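Local coordinates for protein transcriptional regulator, LuxR family (Burkholderia thailandensis, PDB 3MQQ) that regulates transcription, probably by binding DNA through another part of the chain, the piece here being its PAS domain, at the interface of chains A and B. Residues are numbered along the deposited sequence; one frame, centred on the assembly and turned at random. Chains: chain A/B, Transcriptional regulator, LuxR family.

Contact 1: the interface of chains A and B. Residues chain A 18, 96-97, 105-107; chain B 3, 7-8, 11-12.
The N-terminal helix 5-11 of chain B, with B:Ile3 just ahead of it, lies on strands 15-20 and 106-112 of the PAS domain of chain A, where B:Ala8 meets A:Leu18 and A:Val107. At B:Ala8 the helix comes close: its CB is 3.5 Å from A:Leu18 CD2, and its CA is 3.7 Å from A:Val107 CG2. That same CG2 branch, anti to the carbonyl carbon of A:Val107, also meets B:Leu11 CD2 at 3.7 Å, the two side chains sliding past each other in opposite directions. B:Leu11 CD2 also reaches the backbone of A:Leu97, 4.0 Å from CA. On the other flank B:Ile3 extends its CG1 arm (chi2 179°) over the backbone of chain A, laying CD1 against the peptide, 3.5 Å from A:Gly106 N and 4.1 Å from A:Ala105 CB. A:Leu18 splits its branches, CD2 touching B:Ala8 and CD1 lying 3.5 Å from the carbonyl O of B:Ile3. No polar atom bonds across, so the patch, hiding 326 Å² in all, is mostly apolar packing that seats one copy's N-terminal segment on the other's sheet, possibly supporting a dimer.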
# COMPACT_ATOMS: atom_id res chain seq x y z
N LEU A 18 1.83 -10.47 5.03
CA LEU A 18 1.50 -10.63 6.44
C LEU A 18 2.72 -11.32 7.04
O LEU A 18 3.13 -12.38 6.57
CB LEU A 18 0.28 -11.53 6.63
CG LEU A 18 -0.90 -11.09 5.77
CD1 LEU A 18 -2.13 -12.00 5.97
CD2 LEU A 18 -1.22 -9.61 6.04
N ALA A 96 3.03 -2.87 12.89
CA ALA A 96 3.00 -4.03 13.78
C ALA A 96 1.65 -4.19 14.42
O ALA A 96 0.98 -3.20 14.76
CB ALA A 96 4.08 -3.89 14.87
N LEU A 97 1.28 -5.43 14.68
CA LEU A 97 0.07 -5.71 15.41
C LEU A 97 0.14 -5.11 16.83
O LEU A 97 -0.86 -4.63 17.35
CB LEU A 97 -0.15 -7.22 15.49
CG LEU A 97 -1.44 -7.76 16.10
CD1 LEU A 97 -2.65 -7.27 15.32
CD2 LEU A 97 -1.41 -9.28 16.14
N ALA A 105 4.35 -9.95 14.63
CA ALA A 105 3.35 -9.94 13.55
C ALA A 105 3.09 -8.53 13.03
O ALA A 105 3.01 -7.57 13.81
CB ALA A 105 2.05 -10.58 14.00
N GLY A 106 2.94 -8.41 11.72
CA GLY A 106 2.71 -7.10 11.12
C GLY A 106 2.24 -7.22 9.70
O GLY A 106 2.20 -8.31 9.12
N VAL A 107 1.80 -6.07 9.17
CA VAL A 107 1.38 -5.91 7.79
C VAL A 107 2.40 -5.01 7.14
O VAL A 107 2.66 -3.93 7.66
CB VAL A 107 -0.02 -5.25 7.69
CG1 VAL A 107 -0.45 -5.03 6.23
CG2 VAL A 107 -1.04 -6.11 8.41
N ILE B 3 -2.36 -12.74 11.75
CA ILE B 3 -3.24 -11.66 11.21
C ILE B 3 -4.10 -12.19 10.06
O ILE B 3 -3.58 -12.77 9.10
CB ILE B 3 -2.40 -10.43 10.73
CG1 ILE B 3 -1.46 -9.96 11.86
CG2 ILE B 3 -3.31 -9.29 10.24
CD1 ILE B 3 -0.57 -8.78 11.48
N THR B 7 -8.34 -8.12 9.44
CA THR B 7 -7.41 -7.40 10.32
C THR B 7 -6.30 -6.68 9.54
O THR B 7 -5.99 -5.52 9.83
CB THR B 7 -6.80 -8.32 11.40
OG1 THR B 7 -7.86 -8.94 12.15
CG2 THR B 7 -5.96 -7.50 12.38
N ALA B 8 -5.70 -7.35 8.54
CA ALA B 8 -4.65 -6.71 7.74
C ALA B 8 -5.18 -5.43 7.08
O ALA B 8 -4.56 -4.39 7.14
CB ALA B 8 -4.08 -7.65 6.69
N LEU B 11 -5.54 -2.73 9.74
CA LEU B 11 -4.27 -2.40 10.41
C LEU B 11 -3.30 -1.67 9.47
O LEU B 11 -2.34 -1.04 9.95
CB LEU B 11 -3.57 -3.68 10.90
CG LEU B 11 -2.29 -3.62 11.74
CD1 LEU B 11 -2.58 -2.98 13.10
CD2 LEU B 11 -1.68 -5.01 11.91
N ALA B 12 -3.53 -1.79 8.16
CA ALA B 12 -2.54 -1.34 7.16
C ALA B 12 -2.13 0.09 7.35
O ALA B 12 -2.95 0.94 7.61
CB ALA B 12 -3.09 -1.54 5.73

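Contact 2: the interface of chains A and B. Residues chain A 3, 5, 8, 11; chain B 9, 18, 107.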
# COMPACT_ATOMS: atom_id res chain seq x y z
N ILE A 3 -16.04 -7.23 -3.60
CA ILE A 3 -14.64 -7.65 -3.29
C ILE A 3 -14.45 -7.86 -1.78
O ILE A 3 -14.65 -6.94 -0.98
CB ILE A 3 -13.61 -6.62 -3.83
CG1 ILE A 3 -13.62 -6.61 -5.37
CG2 ILE A 3 -12.21 -6.91 -3.31
CD1 ILE A 3 -12.93 -5.41 -5.98
N TYR A 5 -12.11 -9.32 1.68
CA TYR A 5 -10.79 -8.86 2.15
C TYR A 5 -9.66 -9.74 1.60
O TYR A 5 -8.55 -9.22 1.34
CB TYR A 5 -10.75 -8.81 3.68
CG TYR A 5 -11.70 -7.80 4.30
CD1 TYR A 5 -11.48 -6.44 4.11
CD2 TYR A 5 -12.79 -8.20 5.08
CE1 TYR A 5 -12.32 -5.50 4.66
CE2 TYR A 5 -13.65 -7.24 5.65
CZ TYR A 5 -13.38 -5.89 5.43
OH TYR A 5 -14.19 -4.91 5.96
N ALA A 8 -9.14 -8.67 -2.07
CA ALA A 8 -8.42 -7.40 -2.04
C ALA A 8 -6.92 -7.58 -1.84
O ALA A 8 -6.12 -6.98 -2.56
CB ALA A 8 -8.99 -6.46 -0.96
N LEU A 11 -5.46 -9.05 -5.00
CA LEU A 11 -5.60 -8.16 -6.17
C LEU A 11 -4.74 -6.90 -6.09
O LEU A 11 -4.54 -6.23 -7.12
CB LEU A 11 -7.08 -7.73 -6.31
CG LEU A 11 -7.61 -6.92 -7.51
CD1 LEU A 11 -7.41 -7.69 -8.81
CD2 LEU A 11 -9.08 -6.52 -7.35
N PHE B 9 -6.36 -5.54 6.48
CA PHE B 9 -6.98 -4.39 5.82
C PHE B 9 -7.11 -3.21 6.81
O PHE B 9 -6.73 -2.08 6.50
CB PHE B 9 -8.37 -4.79 5.30
CG PHE B 9 -9.12 -3.68 4.61
CD1 PHE B 9 -8.95 -3.46 3.25
CD2 PHE B 9 -10.00 -2.88 5.32
CE1 PHE B 9 -9.67 -2.43 2.58
CE2 PHE B 9 -10.74 -1.86 4.67
CZ PHE B 9 -10.56 -1.64 3.29
N LEU B 18 -11.93 -0.43 -0.80
CA LEU B 18 -12.63 -1.33 -1.74
C LEU B 18 -13.70 -0.48 -2.43
O LEU B 18 -14.54 0.09 -1.75
CB LEU B 18 -13.26 -2.52 -0.99
CG LEU B 18 -12.35 -3.20 0.02
CD1 LEU B 18 -13.07 -4.39 0.71
CD2 LEU B 18 -11.07 -3.67 -0.69
N VAL B 107 -9.52 -2.32 -5.99
CA VAL B 107 -8.80 -2.03 -4.74
C VAL B 107 -7.90 -0.82 -5.01
O VAL B 107 -7.14 -0.81 -5.96
CB VAL B 107 -7.98 -3.26 -4.23
CG1 VAL B 107 -7.43 -3.05 -2.80
CG2 VAL B 107 -8.84 -4.50 -4.23
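A:Tyr5 and B:Phe9 make the aromatic part of this patch, in which helix 5-11 of chain A meets helix 5-11 and strands 15-20 and 106-112 of the PAS domain of chain B. The two side chains cross at about a right angle, but their rings are tilted, with planes about 53° apart. A:Tyr5 CD1 and CE1 lie over one face of the phenylalanine: CE1 stands 3.5 Å above that ring plane, offset toward the rim, and is 3.6 Å from B:Phe9 CD2. B:Phe9 has CG anti to its backbone N (chi1 179°), which carries the ring out from its helix to meet the tyrosine, while A:Tyr5 CD1 lies 3.7 Å from B:Phe9 CB.

The aliphatic contacts centre on A:Ala8. Its CA is 3.7 Å from B:Val107 CG2, a methyl that meets A:Leu11 CD2 at the same time. B:Val107 CG1 lies near the carbonyl O of A:Ala8, 4.1 Å away. A:Ala8 CB and B:Leu18 CD2 are 3.5 Å apart, slightly tighter than usual van der Waals contact, evidence of close packing at the small residue.

Polar bonding plays no part, since no nitrogen or oxygen of one chain comes within bonding reach of the other. B:Leu18 also touches the chain ahead of the helix, without a hydrogen bond: its other methyl, CD1, lies 3.4 Å from the backbone carbonyl O of A:Ile3 and 4.2 Å from A:Tyr5 CE1.

Contact 3: the interface of chains A and B. Residues chain A 76-77, 91, 93, 113; chain B 111, 117-118.
This is a polar, charged interface between two copies of the PAS domain, in which B:Arg117 of the C-terminal segment grips A:Asp77 and holds that segment on the partner's sheet in this crystal assembly. The grip is side-on: NE of B:Arg117 donates to A:Asp77 OD2 at 2.8 Å (169° at H), a salt bridge, and NH1 donates to OD1 at 2.9 Å (167° at H). Each oxygen uses its syn lone pair, and the carboxylate and guanidinium planes are only 2° apart, so the paired bonds fix the rotation of both groups. A bend at chi3 turns the NE/NH1 edge toward the acid. NH1 also stands over one face of the A:His91 ring, offset toward the rim, a cation-pi contact whose exact placement is doubtful because NH1 comes within 2.9 Å of CD2. B:Glu111, its chain extended, reaches A:His91 tip to tip, with OE2 in the ring plane at the edge; the 2.7 Å from OE2 to CE1 is also doubtfully short. Beside the arginine, the backbone N of A:Asp77 donates to the carbonyl O of B:Arg118 at 2.9 Å. In the fold, the site spans strands 74-81 and 87-96 of chain A, met by strand 106-112 of chain B and the chain that follows it.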
# COMPACT_ATOMS: atom_id res chain seq x y z
N ASP A 76 9.90 3.79 4.78
CA ASP A 76 11.18 4.28 4.30
C ASP A 76 11.32 3.92 2.83
O ASP A 76 10.46 3.29 2.27
CB ASP A 76 12.33 3.68 5.12
CG ASP A 76 12.60 2.23 4.81
OD1 ASP A 76 12.23 1.77 3.71
OD2 ASP A 76 13.23 1.54 5.66
N ASP A 77 12.42 4.36 2.24
CA ASP A 77 12.81 3.92 0.93
C ASP A 77 14.14 3.25 1.17
O ASP A 77 14.94 3.74 1.99
CB ASP A 77 12.99 5.12 0.01
CG ASP A 77 11.72 5.89 -0.14
OD1 ASP A 77 10.66 5.24 -0.37
OD2 ASP A 77 11.75 7.12 0.04
N HIS A 91 9.91 1.36 -1.89
CA HIS A 91 9.29 2.04 -0.77
C HIS A 91 8.58 0.98 0.08
O HIS A 91 7.87 0.15 -0.44
CB HIS A 91 8.23 3.03 -1.26
CG HIS A 91 7.60 3.80 -0.14
ND1 HIS A 91 6.24 3.87 0.05
CD2 HIS A 91 8.16 4.57 0.82
CE1 HIS A 91 5.99 4.64 1.11
NE2 HIS A 91 7.14 5.07 1.59
N THR A 93 6.34 0.15 3.74
CA THR A 93 5.65 0.67 4.92
C THR A 93 5.24 -0.54 5.75
O THR A 93 5.11 -1.64 5.24
CB THR A 93 4.38 1.51 4.61
OG1 THR A 93 3.28 0.67 4.27
CG2 THR A 93 4.60 2.53 3.48
N LEU A 113 10.12 1.63 -6.72
CA LEU A 113 10.24 3.04 -7.10
C LEU A 113 10.86 3.26 -8.48
O LEU A 113 10.88 4.38 -8.98
CB LEU A 113 11.02 3.82 -6.03
CG LEU A 113 10.37 3.88 -4.64
CD1 LEU A 113 11.39 4.31 -3.59
CD2 LEU A 113 9.18 4.84 -4.63
N GLU B 111 -1.53 7.16 -0.01
CA GLU B 111 -0.54 7.42 0.97
C GLU B 111 -0.23 8.92 0.96
O GLU B 111 0.03 9.48 -0.07
CB GLU B 111 0.73 6.61 0.66
CG GLU B 111 1.85 6.90 1.63
CD GLU B 111 3.08 6.10 1.32
OE1 GLU B 111 3.24 5.68 0.16
OE2 GLU B 111 3.89 5.88 2.25
N ARG B 117 10.24 11.95 3.61
CA ARG B 117 10.49 10.53 3.38
C ARG B 117 11.75 10.09 4.13
O ARG B 117 12.82 10.71 3.99
CB ARG B 117 10.67 10.24 1.88
CG ARG B 117 9.44 10.55 1.04
CD ARG B 117 9.66 10.18 -0.40
NE ARG B 117 9.54 8.74 -0.60
CZ ARG B 117 8.40 8.14 -0.90
NH1 ARG B 117 8.36 6.83 -1.07
NH2 ARG B 117 7.29 8.86 -1.06
N ARG B 118 11.60 9.01 4.89
CA ARG B 118 12.71 8.42 5.60
C ARG B 118 13.45 7.56 4.60
O ARG B 118 12.85 6.76 3.88
CB ARG B 118 12.20 7.56 6.77
CG ARG B 118 13.28 6.77 7.49
CD ARG B 118 12.71 5.90 8.62
NE ARG B 118 12.27 6.71 9.76
CZ ARG B 118 11.00 6.99 10.07
NH1 ARG B 118 10.00 6.52 9.32
NH2 ARG B 118 10.73 7.73 11.14

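Contacts 1 and 2 are overlapping, largely equivalent parts of the two-fold interface with the chains exchanged: Ile3, Ala8, Leu11, Leu18 and Val107 recur in both, with partners swapped. Their C-alpha centres are about 15 Å apart. Contact 3 lies about 18 Å from contact 1 and 22 Å from contact 2, yet shares strand 106-112 of chain B with contact 2 and strand 87-96 of chain A with contact 1. Both N-terminal helices thus pack on the partner, mostly by apolar contact, and the modelled C-terminal segment of chain B pairs charges with chain A, which is consistent with a dimer.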